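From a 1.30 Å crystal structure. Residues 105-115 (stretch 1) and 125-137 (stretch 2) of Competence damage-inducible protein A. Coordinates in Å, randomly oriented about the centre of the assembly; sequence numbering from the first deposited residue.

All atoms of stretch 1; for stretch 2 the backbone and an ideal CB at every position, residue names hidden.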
ATOM      1  N   ALA A 105     -13.961   5.158   6.250  1.00 17.56           N
ATOM      2  CA  ALA A 105     -14.019   3.820   6.802  1.00 17.54           C
ATOM      3  C   ALA A 105     -14.493   3.849   8.255  1.00 17.47           C
ATOM      4  O   ALA A 105     -14.607   4.899   8.874  1.00 19.20           O
ATOM      5  CB  ALA A 105     -12.640   3.184   6.716  1.00 17.08           C
ATOM      6  N   ASP A 106     -14.780   2.666   8.778  1.00 15.97           N
ATOM      7  CA  ASP A 106     -15.133   2.503  10.189  1.00 16.03           C
ATOM      8  C   ASP A 106     -13.908   2.305  11.089  1.00 14.67           C
ATOM      9  O   ASP A 106     -13.909   2.722  12.264  1.00 17.15           O
ATOM     10  CB  ASP A 106     -16.063   1.304  10.339  1.00 17.40           C
ATOM     11  CG  ASP A 106     -17.313   1.442   9.514  1.00 18.92           C
ATOM     12  OD1 ASP A 106     -18.180   2.211   9.953  1.00 25.72           O
ATOM     13  OD2 ASP A 106     -17.440   0.772   8.454  1.00 20.26           O
ATOM     14  N   ILE A 107     -12.895   1.619  10.557  1.00 14.44           N
ATOM     15  CA  ILE A 107     -11.689   1.293  11.299  1.00 13.12           C
ATOM     16  C   ILE A 107     -10.472   1.647  10.468  1.00 11.67           C
ATOM     17  O   ILE A 107     -10.426   1.326   9.282  1.00 12.50           O
ATOM     18  CB  ILE A 107     -11.625  -0.202  11.682  1.00 13.52           C
ATOM     19  CG1 ILE A 107     -12.826  -0.570  12.577  1.00 15.57           C
ATOM     20  CG2 ILE A 107     -10.310  -0.538  12.379  1.00 13.80           C
ATOM     21  CD1 ILE A 107     -13.200  -2.029  12.547  1.00 14.80           C
ATOM     22  N   ALA A 108      -9.494   2.289  11.099  1.00 12.45           N
ATOM     23  CA  ALA A 108      -8.207   2.614  10.469  1.00 11.12           C
ATOM     24  C   ALA A 108      -7.083   2.031  11.318  1.00 11.99           C
ATOM     25  O   ALA A 108      -7.099   2.120  12.544  1.00 14.29           O
ATOM     26  CB  ALA A 108      -8.029   4.131  10.321  1.00 12.63           C
ATOM     27  N   ILE A 109      -6.120   1.419  10.656  1.00 10.53           N
ATOM     28  CA  ILE A 109      -4.852   1.039  11.276  1.00 10.43           C
ATOM     29  C   ILE A 109      -3.761   1.893  10.688  1.00 10.25           C
ATOM     30  O   ILE A 109      -3.668   2.006   9.455  1.00 11.42           O
ATOM     31  CB  ILE A 109      -4.523  -0.439  11.083  1.00 11.84           C
ATOM     32  CG1 ILE A 109      -5.629  -1.302  11.684  1.00 13.47           C
ATOM     33  CG2 ILE A 109      -3.172  -0.747  11.683  1.00 13.50           C
ATOM     34  CD1 ILE A 109      -5.490  -2.776  11.440  1.00 15.04           C
ATOM     35  N   ALA A 110      -2.946   2.483  11.565  1.00 10.57           N
ATOM     36  CA  ALA A 110      -1.692   3.121  11.162  1.00 10.98           C
ATOM     37  C   ALA A 110      -0.528   2.428  11.835  1.00 10.62           C
ATOM     38  O   ALA A 110      -0.630   2.059  12.988  1.00 12.13           O
ATOM     39  CB  ALA A 110      -1.689   4.608  11.484  1.00 12.30           C
ATOM     40  N   VAL A 111       0.570   2.299  11.106  1.00 10.39           N
ATOM     41  CA  VAL A 111       1.784   1.639  11.579  1.00 10.43           C
ATOM     42  C   VAL A 111       2.960   2.522  11.171  1.00 11.45           C
ATOM     43  O   VAL A 111       3.086   2.877  10.019  1.00 11.90           O
ATOM     44  CB  VAL A 111       1.945   0.237  10.974  1.00 11.79           C
ATOM     45  CG1 VAL A 111       3.156  -0.458  11.564  1.00 13.15           C
ATOM     46  CG2 VAL A 111       0.698  -0.601  11.181  1.00 13.41           C
ATOM     47  N   SER A 112       3.824   2.844  12.118  1.00 11.36           N
ATOM     48  CA  SER A 112       5.026   3.632  11.848  1.00 12.73           C
ATOM     49  C   SER A 112       6.144   3.172  12.749  1.00 13.54           C
ATOM     50  O   SER A 112       5.973   3.162  13.970  1.00 15.79           O
ATOM     51  CB  SER A 112       4.740   5.110  12.054  1.00 13.42           C
ATOM     52  OG  SER A 112       5.847   5.896  11.667  1.00 17.29           O
ATOM     53  N   GLY A 113       7.287   2.822  12.174  1.00 14.07           N
ATOM     54  CA  GLY A 113       8.394   2.291  12.940  1.00 15.53           C
ATOM     55  C   GLY A 113       9.719   2.399  12.228  1.00 15.68           C
ATOM     56  O   GLY A 113       9.827   2.980  11.142  1.00 17.80           O
ATOM     57  N   TYR A 114      10.737   1.865  12.898  1.00 18.44           N
ATOM     58  CA  TYR A 114      12.076   1.693  12.339  1.00 20.53           C
ATOM     59  C   TYR A 114      12.260   0.195  12.131  1.00 21.97           C
ATOM     60  O   TYR A 114      12.469  -0.546  13.094  1.00 24.83           O
ATOM     61  CB  TYR A 114      13.170   2.241  13.272  1.00 24.74           C
ATOM     62  CG  TYR A 114      13.051   3.712  13.528  1.00 25.09           C
ATOM     63  CD1 TYR A 114      13.311   4.646  12.512  1.00 25.91           C
ATOM     64  CD2 TYR A 114      12.658   4.188  14.786  1.00 23.69           C
ATOM     65  CE1 TYR A 114      13.180   6.000  12.746  1.00 25.98           C
ATOM     66  CE2 TYR A 114      12.534   5.548  15.027  1.00 24.38           C
ATOM     67  CZ  TYR A 114      12.784   6.442  14.003  1.00 25.86           C
ATOM     68  OH  TYR A 114      12.662   7.791  14.232  1.00 28.68           O
ATOM     69  N   ALA A 115      12.147  -0.256  10.882  1.00 21.95           N
ATOM     70  CA  ALA A 115      12.285  -1.682  10.574  1.00 23.70           C
ATOM     71  C   ALA A 115      13.736  -2.125  10.604  1.00 25.03           C
ATOM     72  O   ALA A 115      14.017  -3.272  10.921  1.00 28.05           O
ATOM     73  CB  ALA A 115      11.648  -2.009   9.231  1.00 25.56           C
ATOM     74  N   UNK A 125      15.539   2.495  19.239  1.00 32.57           N
ATOM     75  CA  UNK A 125      16.141   1.281  18.674  1.00 33.86           C
ATOM     76  C   UNK A 125      15.470   0.787  17.399  1.00 30.34           C
ATOM     77  O   UNK A 125      14.240   0.893  17.260  1.00 30.15           O
ATOM     78  CB  UNK A 125      16.106   0.162  19.717  1.00 33.86           C
ATOM     79  N   UNK A 126      16.274   0.245  16.484  1.00 34.25           N
ATOM     80  CA  UNK A 126      15.756  -0.492  15.331  1.00 31.11           C
ATOM     81  C   UNK A 126      14.833  -1.592  15.838  1.00 27.42           C
ATOM     82  O   UNK A 126      15.120  -2.236  16.841  1.00 31.20           O
ATOM     83  CB  UNK A 126      16.891  -1.075  14.486  1.00 31.11           C
ATOM     84  N   UNK A 127      13.708  -1.760  15.164  1.00 25.47           N
ATOM     85  CA  UNK A 127      12.707  -2.727  15.573  1.00 24.97           C
ATOM     86  C   UNK A 127      11.531  -2.121  16.323  1.00 21.23           C
ATOM     87  O   UNK A 127      10.527  -2.800  16.546  1.00 22.73           O
ATOM     88  CB  UNK A 127      13.364  -3.798  16.446  1.00 24.97           C
ATOM     89  N   UNK A 128      11.637  -0.851  16.707  1.00 20.98           N
ATOM     90  CA  UNK A 128      10.560  -0.163  17.400  1.00 19.96           C
ATOM     91  C   UNK A 128       9.463   0.231  16.421  1.00 18.02           C
ATOM     92  O   UNK A 128       9.729   0.911  15.439  1.00 18.21           O
ATOM     93  CB  UNK A 128      11.093   1.072  18.130  1.00 19.96           C
ATOM     94  N   UNK A 129       8.233  -0.187  16.710  1.00 17.12           N
ATOM     95  CA  UNK A 129       7.094   0.071  15.828  1.00 14.43           C
ATOM     96  C   UNK A 129       5.897   0.525  16.659  1.00 14.43           C
ATOM     97  O   UNK A 129       5.553  -0.135  17.658  1.00 16.18           O
ATOM     98  CB  UNK A 129       6.742  -1.175  15.012  1.00 14.43           C
ATOM     99  N   UNK A 130       5.306   1.654  16.274  1.00 13.74           N
ATOM    100  CA  UNK A 130       4.064   2.154  16.832  1.00 13.57           C
ATOM    101  C   UNK A 130       2.861   1.767  15.973  1.00 12.66           C
ATOM    102  O   UNK A 130       2.930   1.801  14.737  1.00 12.78           O
ATOM    103  CB  UNK A 130       4.134   3.675  16.984  1.00 13.57           C
ATOM    104  N   UNK A 131       1.777   1.425  16.649  1.00 12.60           N
ATOM    105  CA  UNK A 131       0.525   1.029  16.052  1.00 12.46           C
ATOM    106  C   UNK A 131      -0.587   1.898  16.579  1.00 11.83           C
ATOM    107  O   UNK A 131      -0.577   2.218  17.791  1.00 13.17           O
ATOM    108  CB  UNK A 131       0.232  -0.448  16.321  1.00 12.46           C
ATOM    109  N   UNK A 132      -1.558   2.216  15.729  1.00 11.26           N
ATOM    110  CA  UNK A 132      -2.837   2.800  16.136  1.00 12.68           C
ATOM    111  C   UNK A 132      -3.981   2.037  15.498  1.00 12.15           C
ATOM    112  O   UNK A 132      -3.910   1.728  14.295  1.00 12.51           O
ATOM    113  CB  UNK A 132      -2.908   4.281  15.757  1.00 12.68           C
ATOM    114  N   UNK A 133      -5.010   1.722  16.281  1.00 12.82           N
ATOM    115  CA  UNK A 133      -6.246   1.146  15.777  1.00 12.92           C
ATOM    116  C   UNK A 133      -7.328   2.144  16.163  1.00 13.35           C
ATOM    117  O   UNK A 133      -7.525   2.422  17.362  1.00 15.56           O
ATOM    118  CB  UNK A 133      -6.514  -0.252  16.338  1.00 12.92           C
ATOM    119  N   UNK A 134      -7.985   2.717  15.168  1.00 14.07           N
ATOM    120  CA  UNK A 134      -8.939   3.794  15.317  1.00 16.14           C
ATOM    121  C   UNK A 134     -10.300   3.262  14.871  1.00 15.35           C
ATOM    122  O   UNK A 134     -10.496   2.998  13.697  1.00 16.36           O
ATOM    123  CB  UNK A 134      -8.522   5.028  14.514  1.00 16.14           C
ATOM    124  N   UNK A 135     -11.216   3.062  15.827  1.00 18.52           N
ATOM    125  CA  UNK A 135     -12.565   2.588  15.559  1.00 18.66           C
ATOM    126  C   UNK A 135     -13.479   3.804  15.676  1.00 20.04           C
ATOM    127  O   UNK A 135     -13.778   4.254  16.783  1.00 24.93           O
ATOM    128  CB  UNK A 135     -12.979   1.468  16.516  1.00 18.66           C
ATOM    129  N   UNK A 136     -13.908   4.338  14.540  1.00 20.99           N
ATOM    130  CA  UNK A 136     -14.868   5.445  14.476  1.00 22.92           C
ATOM    131  C   UNK A 136     -14.475   6.649  15.340  1.00 25.01           C
ATOM    132  O   UNK A 136     -15.339   7.316  15.901  1.00 33.98           O
ATOM    133  CB  UNK A 136     -16.249   4.947  14.906  1.00 22.92           C
ATOM    134  N   UNK A 137     -13.170   6.920  15.442  1.00 25.68           N
ATOM    135  CA  UNK A 137     -12.645   7.898  16.421  1.00 28.30           C
ATOM    136  C   UNK A 137     -11.997   7.319  17.687  1.00 23.85           C
ATOM    137  O   UNK A 137     -11.115   7.956  18.269  1.00 39.54           O
ATOM    138  CB  UNK A 137     -13.789   8.817  16.854  1.00 28.30           C
TER

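The two stretches pair as antiparallel strands, and side chains of stretch 2 between 129 and 135 alternate between the face carrying Ile107, Ile109 and Val111 and the face carrying Ala108, Ala110 and Ser112.

Position 125 points its CB away from stretch 1, so the contact scarcely restricts it; it is Pro125, whose phi of -63° suits the ring and which opens a type II turn. At 126 the CB points sideways, 4.7 Å from Tyr114 O, and a small residue is one of many that would fit; Ala126 is found. Position 127 has phi 100° and psi -10°, where a CB would be jammed against the preceding carbonyl oxygen. Glycine is called for, and Gly127 N donates to Tyr114 O at 2.7 Å.

At 128 the CB points sideways, 4.8 Å from Tyr114 CD2, leaving the choice wide. The residue is Thr128; its OG1 bonds to Pro125 O (2.7 Å), bracing the turn, while its backbone O accepts from Tyr114 N (2.9 Å).

Position 129 faces Gly113, with its CB 4.4 Å from Gly113 CA and 5.0 Å from Val111 CG1. An aliphatic side chain would suit; Val129 packs CG1 against Val111 CG1 at 3.5 Å. A CB on Gly113 would lie 2.7 Å from Val129 CG2, a clash.

The CB of 130 lies on the Ser112 face, 3.6 Å from Ser112 O; polar or large residues could extend past the strand. The indole of Trp130 leads away, leaving the paired backbone bonds with Ser112 to join the strands.

At 131, with Val111 CG2 5.2 Å from the CB, aliphatic or aromatic groups would suit. Phe131 brings CD2 to 3.9 Å from Val111 CG2.

Position 132 lies opposite Ala110, whose methyl leaves room for various side chains. Ala132 is deposited, its CB 4.4 Å from Ala110 CB.

Position 133 has Ile109 CG1 4.9 Å from its CB, favouring a bulky apolar group. Trp133 sets CD1 3.7 Å from Ile109 CG1.

At 134, beside Ala108, small or polar residues are equally plausible. Asn134 uses OD1 to accept from the backbone N of position 137 (2.8 Å).

Position 135 has Ile107 CG1 4.4 Å from its CB, again suiting apolar groups; in Phe135, CD1 meets Ile107 CG1 at 3.6 Å, with that carbon at the ring edge.

Position 136, with phi 52° and psi 35°, lies beside the carboxylate of Asp106, inviting lysine or arginine. Arg136 forms a salt bridge, NH2 to Asp106 OD1 at 2.9 Å, and NE donates to the same oxygen.

Position 137 has phi 102°, again calling for glycine; Gly137 makes no contact with stretch 1.

Stretch 2 125-137: PAGTVWFAWNFRG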
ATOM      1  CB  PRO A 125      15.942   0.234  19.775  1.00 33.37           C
ATOM      2  CG  PRO A 125      15.671   0.997  21.014  1.00 36.75           C
ATOM      3  CD  PRO A 125      14.988   2.248  20.588  1.00 34.72           C
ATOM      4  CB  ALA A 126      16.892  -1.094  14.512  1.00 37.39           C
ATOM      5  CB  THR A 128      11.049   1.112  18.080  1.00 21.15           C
ATOM      6  OG1 THR A 128      12.155   0.819  18.953  1.00 24.35           O
ATOM      7  CG2 THR A 128       9.913   1.768  18.879  1.00 23.40           C
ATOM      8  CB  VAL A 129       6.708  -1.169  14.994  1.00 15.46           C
ATOM      9  CG1 VAL A 129       5.570  -0.819  14.031  1.00 14.61           C
ATOM     10  CG2 VAL A 129       7.904  -1.737  14.240  1.00 17.57           C
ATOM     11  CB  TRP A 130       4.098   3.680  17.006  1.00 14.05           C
ATOM     12  CG  TRP A 130       4.749   4.154  18.275  1.00 15.19           C
ATOM     13  CD1 TRP A 130       6.039   4.596  18.432  1.00 16.21           C
ATOM     14  CD2 TRP A 130       4.129   4.255  19.553  1.00 16.52           C
ATOM     15  NE1 TRP A 130       6.263   4.949  19.736  1.00 17.98           N
ATOM     16  CE2 TRP A 130       5.106   4.764  20.451  1.00 16.89           C
ATOM     17  CE3 TRP A 130       2.845   3.985  20.032  1.00 16.79           C
ATOM     18  CZ2 TRP A 130       4.833   4.997  21.807  1.00 18.94           C
ATOM     19  CZ3 TRP A 130       2.584   4.203  21.386  1.00 17.59           C
ATOM     20  CH2 TRP A 130       3.570   4.714  22.248  1.00 18.06           C
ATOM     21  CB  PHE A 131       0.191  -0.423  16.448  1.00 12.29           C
ATOM     22  CG  PHE A 131       1.189  -1.434  15.950  1.00 12.63           C
ATOM     23  CD1 PHE A 131       2.351  -1.671  16.645  1.00 13.25           C
ATOM     24  CD2 PHE A 131       0.964  -2.126  14.752  1.00 12.70           C
ATOM     25  CE1 PHE A 131       3.285  -2.572  16.177  1.00 13.79           C
ATOM     26  CE2 PHE A 131       1.894  -3.033  14.282  1.00 12.50           C
ATOM     27  CZ  PHE A 131       3.048  -3.276  14.993  1.00 13.84           C
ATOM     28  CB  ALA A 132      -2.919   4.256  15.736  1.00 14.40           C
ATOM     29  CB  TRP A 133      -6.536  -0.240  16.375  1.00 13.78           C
ATOM     30  CG  TRP A 133      -5.484  -1.249  16.177  1.00 12.79           C
ATOM     31  CD1 TRP A 133      -5.485  -2.279  15.237  1.00 12.29           C
ATOM     32  CD2 TRP A 133      -4.301  -1.432  16.955  1.00 13.51           C
ATOM     33  NE1 TRP A 133      -4.370  -3.043  15.389  1.00 13.44           N
ATOM     34  CE2 TRP A 133      -3.619  -2.552  16.421  1.00 12.68           C
ATOM     35  CE3 TRP A 133      -3.759  -0.788  18.081  1.00 13.55           C
ATOM     36  CZ2 TRP A 133      -2.415  -3.020  16.955  1.00 12.90           C
ATOM     37  CZ3 TRP A 133      -2.571  -1.258  18.600  1.00 14.45           C
ATOM     38  CH2 TRP A 133      -1.917  -2.364  18.054  1.00 14.18           C
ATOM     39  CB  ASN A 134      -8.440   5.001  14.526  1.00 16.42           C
ATOM     40  CG  ASN A 134      -9.369   6.186  14.556  1.00 17.91           C
ATOM     41  OD1 ASN A 134     -10.550   6.075  14.873  1.00 20.16           O
ATOM     42  ND2 ASN A 134      -8.831   7.339  14.163  1.00 20.22           N
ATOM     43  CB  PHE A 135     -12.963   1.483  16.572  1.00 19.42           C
ATOM     44  CG  PHE A 135     -14.394   1.023  16.460  1.00 19.45           C
ATOM     45  CD1 PHE A 135     -14.935   0.572  15.277  1.00 23.62           C
ATOM     46  CD2 PHE A 135     -15.184   0.989  17.589  1.00 21.80           C
ATOM     47  CE1 PHE A 135     -16.256   0.149  15.189  1.00 24.84           C
ATOM     48  CE2 PHE A 135     -16.506   0.568  17.521  1.00 23.96           C
ATOM     49  CZ  PHE A 135     -17.053   0.182  16.311  1.00 23.02           C
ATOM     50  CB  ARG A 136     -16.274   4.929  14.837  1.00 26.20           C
ATOM     51  CG  ARG A 136     -16.787   3.901  13.846  1.00 24.66           C
ATOM     52  CD  ARG A 136     -18.177   3.368  14.150  1.00 26.84           C
ATOM     53  NE  ARG A 136     -18.754   2.727  12.969  1.00 28.50           N
ATOM     54  CZ  ARG A 136     -19.848   1.964  12.960  1.00 28.71           C
ATOM     55  NH1 ARG A 136     -20.515   1.709  14.084  1.00 31.52           N
ATOM     56  NH2 ARG A 136     -20.288   1.449  11.814  1.00 30.07           N
TER
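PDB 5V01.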